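Local coordinates for protein beta2-microglobulin (Anolis carolinensis, PDB 7CPO) that serves as the light chain of an MHC class I complex, pairing with the heavy chain that probably presents peptides to T cells, at residues E47-S52 / R64-K69. Residues are numbered along the deposited sequence; the frame is centred on the assembly and turned at random.
Sequences ENVQQS and RLVYAK
Ser52 OG is held by two hydrogen bonds: Leu65 N donates to it at 3.2 Å, and a second links it to a residue just beyond one of the two segments. Ser52 N donates to Leu65 O at 2.9 Å. Tyr67 O accepts one bond, from Gln50 N at 2.7 Å, almost straight (176°) and nearly along the C=O axis; the CA-H of Val49 adds a weak contact. The reciprocal bond, Tyr67 N to Gln50 O at 2.8 Å, completes this antiparallel hydrogen-bonded pair. With CG between backbone N and carbonyl carbon (chi1 61°), the Tyr67 ring swings toward strand 49-56, and Gln50 CB lies 3.8 Å from the ring centroid in a CH-pi contact over one face. On the opposite face of the sheet, Val49 CG1 meets Val66 CG1 at 3.6 Å; Val66 and Ala68 there pack on strand 36-41. Leu65 and Tyr67 also touch Pro237 and Ser239 of the MHC heavy chain. Arg64, bent at chi2 and chi3, brings NH1 to 2.7 Å from Ser52 O, edge-on and in plane, with Gln51 NE2 over a guanidinium face. An alanine at Arg64 would remove this donor and would probably loosen the backbone at Ser52. Backbone bonds thus fasten the sheet's outermost strand, within this chain, to its neighbour, and side chains supplement them at Ser52.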
loop_
_atom_site.group_PDB
_atom_site.type_symbol
_atom_site.label_atom_id
_atom_site.label_comp_id
_atom_site.label_asym_id
_atom_site.label_seq_id
_atom_site.Cartn_x
_atom_site.Cartn_y
_atom_site.Cartn_z
ATOM N N GLU B 47 2.124 -11.807 -21.218
ATOM C CA GLU B 47 1.166 -12.776 -20.712
ATOM C C GLU B 47 1.505 -13.092 -19.252
ATOM O O GLU B 47 2.531 -12.658 -18.722
ATOM C CB GLU B 47 1.166 -14.049 -21.566
ATOM C CG GLU B 47 0.777 -13.911 -23.053
ATOM C CD GLU B 47 1.629 -14.808 -23.956
ATOM O OE1 GLU B 47 1.957 -15.932 -23.517
ATOM O OE2 GLU B 47 1.967 -14.409 -25.098
ATOM N N ASN B 48 0.634 -13.845 -18.579
ATOM C CA ASN B 48 0.929 -14.399 -17.257
ATOM C C ASN B 48 1.192 -13.303 -16.233
ATOM O O ASN B 48 2.140 -13.355 -15.443
ATOM C CB ASN B 48 2.112 -15.352 -17.342
ATOM C CG ASN B 48 1.756 -16.645 -18.029
ATOM O OD1 ASN B 48 2.613 -17.460 -18.305
ATOM N ND2 ASN B 48 0.464 -16.838 -18.306
ATOM N N VAL B 49 0.361 -12.339 -16.250
ATOM C CA VAL B 49 0.507 -11.130 -15.467
ATOM C C VAL B 49 -0.285 -11.264 -14.172
ATOM O O VAL B 49 -1.395 -11.808 -14.159
ATOM C CB VAL B 49 0.030 -9.931 -16.305
ATOM C CG1 VAL B 49 0.081 -8.665 -15.494
ATOM C CG2 VAL B 49 0.870 -9.826 -17.580
ATOM N N GLN B 50 0.272 -10.753 -13.076
ATOM C CA GLN B 50 -0.391 -10.770 -11.781
ATOM C C GLN B 50 -0.593 -9.352 -11.276
ATOM O O GLN B 50 0.176 -8.447 -11.614
ATOM C CB GLN B 50 0.430 -11.538 -10.766
ATOM C CG GLN B 50 0.775 -12.918 -11.230
ATOM C CD GLN B 50 0.239 -13.958 -10.297
ATOM O OE1 GLN B 50 0.925 -14.373 -9.363
ATOM N NE2 GLN B 50 -1.004 -14.374 -10.518
ATOM N N GLN B 51 -1.616 -9.165 -10.435
ATOM C CA GLN B 51 -1.873 -7.865 -9.822
ATOM C C GLN B 51 -2.359 -8.006 -8.381
ATOM O O GLN B 51 -3.222 -8.834 -8.076
ATOM C CB GLN B 51 -2.882 -7.065 -10.645
ATOM C CG GLN B 51 -4.335 -7.376 -10.400
ATOM C CD GLN B 51 -5.224 -6.340 -11.032
ATOM O OE1 GLN B 51 -4.832 -5.695 -12.008
ATOM N NE2 GLN B 51 -6.427 -6.159 -10.481
ATOM N N SER B 52 -1.798 -7.182 -7.503
ATOM C CA SER B 52 -2.153 -7.177 -6.094
ATOM C C SER B 52 -3.564 -6.649 -5.892
ATOM O O SER B 52 -4.141 -5.977 -6.755
ATOM C CB SER B 52 -1.182 -6.299 -5.299
ATOM O OG SER B 52 -1.471 -4.935 -5.573
ATOM N N ARG B 64 -1.520 0.068 -6.328
ATOM C CA ARG B 64 -1.734 -1.120 -7.147
ATOM C C ARG B 64 -0.404 -1.580 -7.722
ATOM O O ARG B 64 0.335 -0.780 -8.309
ATOM C CB ARG B 64 -2.729 -0.838 -8.278
ATOM C CG ARG B 64 -2.936 -2.009 -9.241
ATOM C CD ARG B 64 -3.899 -3.031 -8.662
ATOM N NE ARG B 64 -5.276 -2.553 -8.713
ATOM C CZ ARG B 64 -6.315 -3.219 -8.227
ATOM N NH1 ARG B 64 -6.134 -4.399 -7.649
ATOM N NH2 ARG B 64 -7.535 -2.709 -8.329
ATOM N N LEU B 65 -0.116 -2.867 -7.572
ATOM C CA LEU B 65 1.101 -3.477 -8.082
ATOM C C LEU B 65 0.740 -4.495 -9.156
ATOM O O LEU B 65 -0.226 -5.250 -9.009
ATOM C CB LEU B 65 1.891 -4.150 -6.960
ATOM C CG LEU B 65 3.153 -4.878 -7.422
ATOM C CD1 LEU B 65 4.252 -3.898 -7.890
ATOM C CD2 LEU B 65 3.641 -5.769 -6.307
ATOM N N VAL B 66 1.511 -4.493 -10.243
ATOM C CA VAL B 66 1.286 -5.344 -11.405
ATOM C C VAL B 66 2.627 -5.928 -11.801
ATOM O O VAL B 66 3.616 -5.194 -11.912
ATOM C CB VAL B 66 0.671 -4.557 -12.577
ATOM C CG1 VAL B 66 0.383 -5.484 -13.743
ATOM C CG2 VAL B 66 -0.618 -3.845 -12.131
ATOM N N TYR B 67 2.682 -7.240 -11.995
ATOM C CA TYR B 67 3.983 -7.844 -12.234
ATOM C C TYR B 67 3.838 -9.140 -13.020
ATOM O O TYR B 67 2.744 -9.695 -13.162
ATOM C CB TYR B 67 4.739 -8.073 -10.917
ATOM C CG TYR B 67 4.034 -8.997 -9.954
ATOM C CD1 TYR B 67 4.322 -10.355 -9.925
ATOM C CD2 TYR B 67 3.084 -8.513 -9.070
ATOM C CE1 TYR B 67 3.667 -11.214 -9.047
ATOM C CE2 TYR B 67 2.426 -9.364 -8.179
ATOM C CZ TYR B 67 2.724 -10.710 -8.174
ATOM O OH TYR B 67 2.071 -11.549 -7.293
ATOM N N ALA B 68 4.976 -9.611 -13.538
ATOM C CA ALA B 68 5.038 -10.805 -14.368
ATOM C C ALA B 68 6.466 -11.314 -14.386
ATOM O O ALA B 68 7.411 -10.526 -14.370
ATOM C CB ALA B 68 4.566 -10.536 -15.798
ATOM N N LYS B 69 6.610 -12.633 -14.381
ATOM C CA LYS B 69 7.921 -13.236 -14.535
ATOM C C LYS B 69 8.386 -13.063 -15.976
ATOM O O LYS B 69 7.580 -12.995 -16.910
ATOM C CB LYS B 69 7.888 -14.715 -14.147
ATOM C CG LYS B 69 7.891 -14.977 -12.632
ATOM C CD LYS B 69 8.300 -16.420 -12.294
ATOM C CE LYS B 69 7.324 -17.454 -12.885
ATOM N NZ LYS B 69 6.467 -18.132 -11.853
#